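Local coordinates for ribonucleoside-diphosphate reductase subunit beta (Clostridium botulinum, PDB 6ZJK), which forms the di-iron small subunit of a ribonucleotide reductase, which reduces ribonucleoside diphosphates to deoxyribonucleoside diphosphates, at residues Y56-N69 and D237-E251. Numbering follows the deposited sequence.
Sequences YSWASDFYRTMLNN and DEVTHLVLFQNIIKE. With FE (Fe (III) ion), chain G.
The indole of Trp58 is gripped both by its edge and by its face, as suits a flat ring with an N-H donor: NE1 gives a nearly straight hydrogen bond to Glu251 OE2 (3.1 Å, 160°), while Asn247 CB presses on the six-membered ring in a CH-pi contact, 3.7 Å from the centroid. Glutamate is long enough to bring its acceptor to the indole edge, the two planes 8° apart and OE2 met on its anti side. Tyr56 CB covers the opposite face, and Tyr56 CE1 lies 3.6 Å from Glu251 CD. Asparagine suits its place because Asn247 ND2 turns back to bond Val243 O (3.0 Å), which leaves ND2 also beside the edge of the Phe62 ring (CZ 3.8 Å away), the two planes nearly perpendicular. Phe62 CZ packs 3.4 Å from Val243 CG1. The long, unbranched Met66 chain, bent at chi3 (100°), brings CE to His241 CD2. A water accepts from Asn69 ND2 and donates to Asp237 OD1 and Thr240 OG1, while Asp237 OD2 is held by His140, a ligand of the second iron, and Trp71. Behind this seam His241 ND1 and Glu238 OE2 bind an iron(III) ion with Glu137, Glu204 and a water; Gln136 holds His241 NE2. The segment axes run nearly antiparallel and come within 10.5 Å, laying helix 58-68, whose other side meets the second subunit, over metal-bearing helix 225-255, as in the ferritin-like fold of class I R2 proteins.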
loop_
_atom_site.group_PDB
_atom_site.type_symbol
_atom_site.label_atom_id
_atom_site.label_comp_id
_atom_site.label_asym_id
_atom_site.label_seq_id
_atom_site.Cartn_x
_atom_site.Cartn_y
_atom_site.Cartn_z
ATOM N N TYR A 56 -6.744 19.178 2.718
ATOM C CA TYR A 56 -5.933 19.061 3.938
ATOM C C TYR A 56 -4.480 19.350 3.582
ATOM O O TYR A 56 -3.723 18.463 3.172
ATOM C CB TYR A 56 -6.118 17.689 4.587
ATOM C CG TYR A 56 -7.575 17.425 4.882
ATOM C CD1 TYR A 56 -8.250 18.191 5.816
ATOM C CD2 TYR A 56 -8.292 16.469 4.170
ATOM C CE1 TYR A 56 -9.581 17.996 6.070
ATOM C CE2 TYR A 56 -9.634 16.271 4.408
ATOM C CZ TYR A 56 -10.276 17.043 5.358
ATOM O OH TYR A 56 -11.619 16.859 5.614
ATOM N N SER A 57 -4.090 20.597 3.818
ATOM C CA SER A 57 -2.765 21.030 3.387
ATOM C C SER A 57 -1.655 20.264 4.112
ATOM O O SER A 57 -0.610 19.958 3.521
ATOM C CB SER A 57 -2.653 22.544 3.616
ATOM O OG SER A 57 -1.789 23.172 2.690
ATOM N N TRP A 58 -1.886 19.788 5.341
ATOM C CA TRP A 58 -0.856 19.028 6.040
ATOM C C TRP A 58 -0.505 17.724 5.333
ATOM O O TRP A 58 0.571 17.176 5.585
ATOM C CB TRP A 58 -1.284 18.762 7.488
ATOM C CG TRP A 58 -2.677 18.235 7.656
ATOM C CD1 TRP A 58 -3.812 18.960 7.999
ATOM C CD2 TRP A 58 -3.093 16.875 7.525
ATOM N NE1 TRP A 58 -4.899 18.113 8.065
ATOM C CE2 TRP A 58 -4.484 16.833 7.778
ATOM C CE3 TRP A 58 -2.424 15.680 7.223
ATOM C CZ2 TRP A 58 -5.205 15.638 7.737
ATOM C CZ3 TRP A 58 -3.148 14.503 7.173
ATOM C CH2 TRP A 58 -4.510 14.482 7.432
ATOM N N ALA A 59 -1.371 17.220 4.483
ATOM C CA ALA A 59 -1.115 16.010 3.730
ATOM C C ALA A 59 0.136 16.078 2.878
ATOM O O ALA A 59 0.863 15.153 2.792
ATOM C CB ALA A 59 -2.291 15.667 2.895
ATOM N N SER A 60 0.406 17.205 2.290
ATOM C CA SER A 60 1.556 17.369 1.459
ATOM C C SER A 60 2.849 17.104 2.120
ATOM O O SER A 60 3.641 16.407 1.593
ATOM C CB SER A 60 1.597 18.763 0.850
ATOM O OG SER A 60 0.412 19.044 0.209
ATOM N N ASP A 61 3.095 17.710 3.261
ATOM C CA ASP A 61 4.337 17.466 3.940
ATOM C C ASP A 61 4.474 16.041 4.463
ATOM O O ASP A 61 5.512 15.549 4.481
ATOM C CB ASP A 61 4.567 18.462 5.044
ATOM C CG ASP A 61 4.527 19.861 4.550
ATOM O OD1 ASP A 61 5.517 20.258 3.972
ATOM O OD2 ASP A 61 3.492 20.537 4.695
ATOM N N PHE A 62 3.382 15.424 4.847
ATOM C CA PHE A 62 3.413 14.077 5.332
ATOM C C PHE A 62 3.847 13.127 4.206
ATOM O O PHE A 62 4.574 12.225 4.451
ATOM C CB PHE A 62 2.095 13.616 5.933
ATOM C CG PHE A 62 1.751 14.248 7.257
ATOM C CD1 PHE A 62 2.432 15.310 7.739
ATOM C CD2 PHE A 62 0.722 13.789 7.967
ATOM C CE1 PHE A 62 2.089 15.870 8.941
ATOM C CE2 PHE A 62 0.365 14.325 9.142
ATOM C CZ PHE A 62 1.038 15.377 9.634
ATOM N N TYR A 63 3.413 13.372 2.973
ATOM C CA TYR A 63 3.788 12.573 1.836
ATOM C C TYR A 63 5.260 12.661 1.691
ATOM O O TYR A 63 5.917 11.691 1.614
ATOM C CB TYR A 63 3.097 13.071 0.579
ATOM C CG TYR A 63 3.445 12.354 -0.675
ATOM C CD1 TYR A 63 4.481 12.734 -1.428
ATOM C CD2 TYR A 63 2.708 11.318 -1.096
ATOM C CE1 TYR A 63 4.782 12.090 -2.583
ATOM C CE2 TYR A 63 3.005 10.662 -2.231
ATOM C CZ TYR A 63 4.051 11.056 -2.956
ATOM O OH TYR A 63 4.339 10.439 -4.048
ATOM N N ARG A 64 5.796 13.840 1.717
ATOM C CA ARG A 64 7.199 14.021 1.522
ATOM C C ARG A 64 8.058 13.335 2.548
ATOM O O ARG A 64 8.977 12.662 2.222
ATOM C CB ARG A 64 7.479 15.497 1.444
ATOM C CG ARG A 64 8.881 15.922 1.190
ATOM C CD ARG A 64 8.946 17.429 1.094
ATOM N NE ARG A 64 8.811 17.886 -0.274
ATOM C CZ ARG A 64 7.767 18.533 -0.772
ATOM N NH1 ARG A 64 6.741 18.854 -0.028
ATOM N NH2 ARG A 64 7.763 18.892 -2.042
ATOM N N THR A 65 7.706 13.517 3.798
ATOM C CA THR A 65 8.403 12.961 4.920
ATOM C C THR A 65 8.432 11.441 4.881
ATOM O O THR A 65 9.424 10.847 5.073
ATOM C CB THR A 65 7.709 13.420 6.205
ATOM O OG1 THR A 65 7.935 14.793 6.375
ATOM C CG2 THR A 65 8.250 12.724 7.346
ATOM N N MET A 66 7.295 10.861 4.614
ATOM C CA MET A 66 7.152 9.442 4.572
ATOM C C MET A 66 8.033 8.826 3.517
ATOM O O MET A 66 8.699 7.888 3.769
ATOM C CB MET A 66 5.719 9.053 4.400
ATOM C CG MET A 66 4.908 9.253 5.626
ATOM S SD MET A 66 3.218 8.936 5.463
ATOM C CE MET A 66 3.014 7.338 6.138
ATOM N N LEU A 67 8.055 9.391 2.338
ATOM C CA LEU A 67 8.913 8.903 1.325
ATOM C C LEU A 67 10.370 9.036 1.639
ATOM O O LEU A 67 11.110 8.178 1.288
ATOM C CB LEU A 67 8.622 9.585 0.015
ATOM C CG LEU A 67 7.816 8.848 -1.008
ATOM C CD1 LEU A 67 6.524 8.349 -0.505
ATOM C CD2 LEU A 67 7.582 9.708 -2.211
ATOM N N ASN A 68 10.788 10.118 2.256
ATOM C CA ASN A 68 12.177 10.283 2.623
ATOM C C ASN A 68 12.647 9.355 3.759
ATOM O O ASN A 68 13.772 9.271 4.047
ATOM C CB ASN A 68 12.541 11.716 2.967
ATOM C CG ASN A 68 12.478 12.651 1.783
ATOM O OD1 ASN A 68 13.300 12.697 0.949
ATOM N ND2 ASN A 68 11.431 13.351 1.709
ATOM N N ASN A 69 11.723 8.695 4.393
ATOM C CA ASN A 69 12.052 7.746 5.454
ATOM C C ASN A 69 12.256 6.312 4.948
ATOM O O ASN A 69 12.366 5.397 5.775
ATOM C CB ASN A 69 10.953 7.731 6.521
ATOM C CG ASN A 69 11.009 8.933 7.454
ATOM O OD1 ASN A 69 12.035 9.613 7.582
ATOM N ND2 ASN A 69 9.893 9.194 8.114
ATOM N N ASP A 237 9.172 5.458 11.477
ATOM C CA ASP A 237 7.970 5.364 10.739
ATOM C C ASP A 237 6.783 5.504 11.678
ATOM O O ASP A 237 5.874 6.153 11.378
ATOM C CB ASP A 237 7.818 4.025 9.991
ATOM C CG ASP A 237 8.761 3.845 8.804
ATOM O OD1 ASP A 237 9.419 4.727 8.329
ATOM O OD2 ASP A 237 8.857 2.732 8.358
ATOM N N GLU A 238 6.804 4.896 12.845
ATOM C CA GLU A 238 5.704 4.971 13.763
ATOM C C GLU A 238 5.310 6.391 14.185
ATOM O O GLU A 238 4.211 6.665 14.375
ATOM C CB GLU A 238 5.965 4.093 14.971
ATOM C CG GLU A 238 4.764 3.763 15.771
ATOM C CD GLU A 238 3.928 2.669 15.157
ATOM O OE1 GLU A 238 4.209 1.485 15.258
ATOM O OE2 GLU A 238 3.001 2.968 14.484
ATOM N N VAL A 239 6.258 7.265 14.330
ATOM C CA VAL A 239 5.985 8.633 14.643
ATOM C C VAL A 239 5.084 9.280 13.610
ATOM O O VAL A 239 4.161 9.901 13.962
ATOM C CB VAL A 239 7.254 9.427 14.786
ATOM C CG1 VAL A 239 6.922 10.883 14.852
ATOM C CG2 VAL A 239 7.927 9.004 16.052
ATOM N N THR A 240 5.343 9.031 12.339
ATOM C CA THR A 240 4.558 9.522 11.249
ATOM C C THR A 240 3.195 8.910 11.240
ATOM O O THR A 240 2.273 9.554 10.928
ATOM C CB THR A 240 5.268 9.384 9.900
ATOM O OG1 THR A 240 5.298 8.037 9.469
ATOM C CG2 THR A 240 6.616 9.837 9.994
ATOM N N HIS A 241 3.053 7.673 11.663
ATOM C CA HIS A 241 1.733 7.049 11.680
ATOM C C HIS A 241 0.868 7.641 12.783
ATOM O O HIS A 241 -0.299 7.700 12.685
ATOM C CB HIS A 241 1.775 5.541 11.844
ATOM C CG HIS A 241 2.542 4.809 10.784
ATOM N ND1 HIS A 241 2.584 3.448 10.725
ATOM C CD2 HIS A 241 3.274 5.249 9.743
ATOM C CE1 HIS A 241 3.331 3.082 9.713
ATOM N NE2 HIS A 241 3.785 4.155 9.119
ATOM N N LEU A 242 1.504 8.034 13.852
ATOM C CA LEU A 242 0.868 8.645 14.976
ATOM C C LEU A 242 0.310 9.995 14.578
ATOM O O LEU A 242 -0.799 10.233 14.736
ATOM C CB LEU A 242 1.917 8.860 16.018
ATOM C CG LEU A 242 1.671 8.492 17.426
ATOM C CD1 LEU A 242 0.935 7.205 17.503
ATOM C CD2 LEU A 242 2.995 8.421 18.131
ATOM N N VAL A 243 1.129 10.854 14.043
ATOM C CA VAL A 243 0.679 12.138 13.626
ATOM C C VAL A 243 -0.381 12.074 12.560
ATOM O O VAL A 243 -1.237 12.870 12.534
ATOM C CB VAL A 243 1.784 13.008 13.159
ATOM C CG1 VAL A 243 1.220 14.353 12.860
ATOM C CG2 VAL A 243 2.813 13.141 14.230
ATOM N N LEU A 244 -0.314 11.100 11.686
ATOM C CA LEU A 244 -1.366 10.922 10.683
ATOM C C LEU A 244 -2.715 10.679 11.349
ATOM O O LEU A 244 -3.695 11.383 11.068
ATOM C CB LEU A 244 -1.011 9.777 9.724
ATOM C CG LEU A 244 -2.013 9.338 8.640
ATOM C CD1 LEU A 244 -2.405 10.513 7.761
ATOM C CD2 LEU A 244 -1.432 8.242 7.780
ATOM N N PHE A 245 -2.768 9.726 12.264
ATOM C CA PHE A 245 -4.004 9.434 12.970
ATOM C C PHE A 245 -4.453 10.593 13.889
ATOM O O PHE A 245 -5.575 10.833 14.025
ATOM C CB PHE A 245 -3.999 8.065 13.651
ATOM C CG PHE A 245 -4.427 6.946 12.739
ATOM C CD1 PHE A 245 -3.618 6.494 11.788
ATOM C CD2 PHE A 245 -5.664 6.412 12.812
ATOM C CE1 PHE A 245 -4.011 5.525 10.941
ATOM C CE2 PHE A 245 -6.064 5.435 11.955
ATOM C CZ PHE A 245 -5.233 4.994 11.027
ATOM N N GLN A 246 -3.537 11.306 14.476
ATOM C CA GLN A 246 -3.897 12.500 15.250
ATOM C C GLN A 246 -4.682 13.496 14.388
ATOM O O GLN A 246 -5.714 14.035 14.809
ATOM C CB GLN A 246 -2.624 13.143 15.822
ATOM C CG GLN A 246 -2.038 12.400 17.048
ATOM C CD GLN A 246 -0.654 12.904 17.497
ATOM O OE1 GLN A 246 -0.108 13.857 16.922
ATOM N NE2 GLN A 246 -0.094 12.271 18.558
ATOM N N ASN A 247 -4.198 13.747 13.172
ATOM C CA ASN A 247 -4.860 14.687 12.272
ATOM C C ASN A 247 -6.160 14.136 11.705
ATOM O O ASN A 247 -7.141 14.877 11.562
ATOM C CB ASN A 247 -3.911 15.067 11.153
ATOM C CG ASN A 247 -2.989 16.161 11.571
ATOM O OD1 ASN A 247 -3.323 17.324 11.412
ATOM N ND2 ASN A 247 -1.830 15.817 12.083
ATOM N N ILE A 248 -6.204 12.844 11.385
ATOM C CA ILE A 248 -7.455 12.266 10.906
ATOM C C ILE A 248 -8.543 12.422 11.963
ATOM O O ILE A 248 -9.673 12.818 11.653
ATOM C CB ILE A 248 -7.263 10.788 10.496
ATOM C CG1 ILE A 248 -6.411 10.663 9.221
ATOM C CG2 ILE A 248 -8.602 10.139 10.236
ATOM C CD1 ILE A 248 -6.150 9.165 8.783
ATOM N N ILE A 249 -8.225 12.181 13.212
ATOM C CA ILE A 249 -9.202 12.309 14.265
ATOM C C ILE A 249 -9.649 13.766 14.463
ATOM O O ILE A 249 -10.805 14.035 14.650
ATOM C CB ILE A 249 -8.673 11.764 15.587
ATOM C CG1 ILE A 249 -8.687 10.251 15.585
ATOM C CG2 ILE A 249 -9.541 12.215 16.725
ATOM C CD1 ILE A 249 -7.737 9.656 16.584
ATOM N N LYS A 250 -8.713 14.687 14.370
ATOM C CA LYS A 250 -9.016 16.102 14.550
ATOM C C LYS A 250 -9.999 16.598 13.484
ATOM O O LYS A 250 -10.904 17.390 13.783
ATOM C CB LYS A 250 -7.712 16.910 14.490
ATOM C CG LYS A 250 -7.888 18.434 14.528
ATOM C CD LYS A 250 -6.537 19.163 14.651
ATOM C CE LYS A 250 -6.692 20.703 14.466
ATOM N NZ LYS A 250 -5.644 21.440 13.601
ATOM N N GLU A 251 -9.797 16.175 12.234
ATOM C CA GLU A 251 -10.701 16.605 11.169
ATOM C C GLU A 251 -12.059 15.921 11.286
ATOM O O GLU A 251 -13.096 16.557 11.072
ATOM C CB GLU A 251 -10.089 16.342 9.790
ATOM C CG GLU A 251 -8.703 16.952 9.511
ATOM C CD GLU A 251 -8.661 18.483 9.553
ATOM O OE1 GLU A 251 -9.721 19.128 9.716
ATOM O OE2 GLU A 251 -7.548 19.045 9.423
HETATM FE FE FE G . 2.427 1.700 12.352
HETATM O O HOH W 1 7.661 7.265 7.655
HETATM O O HOH W 2 4.579 1.554 12.243
#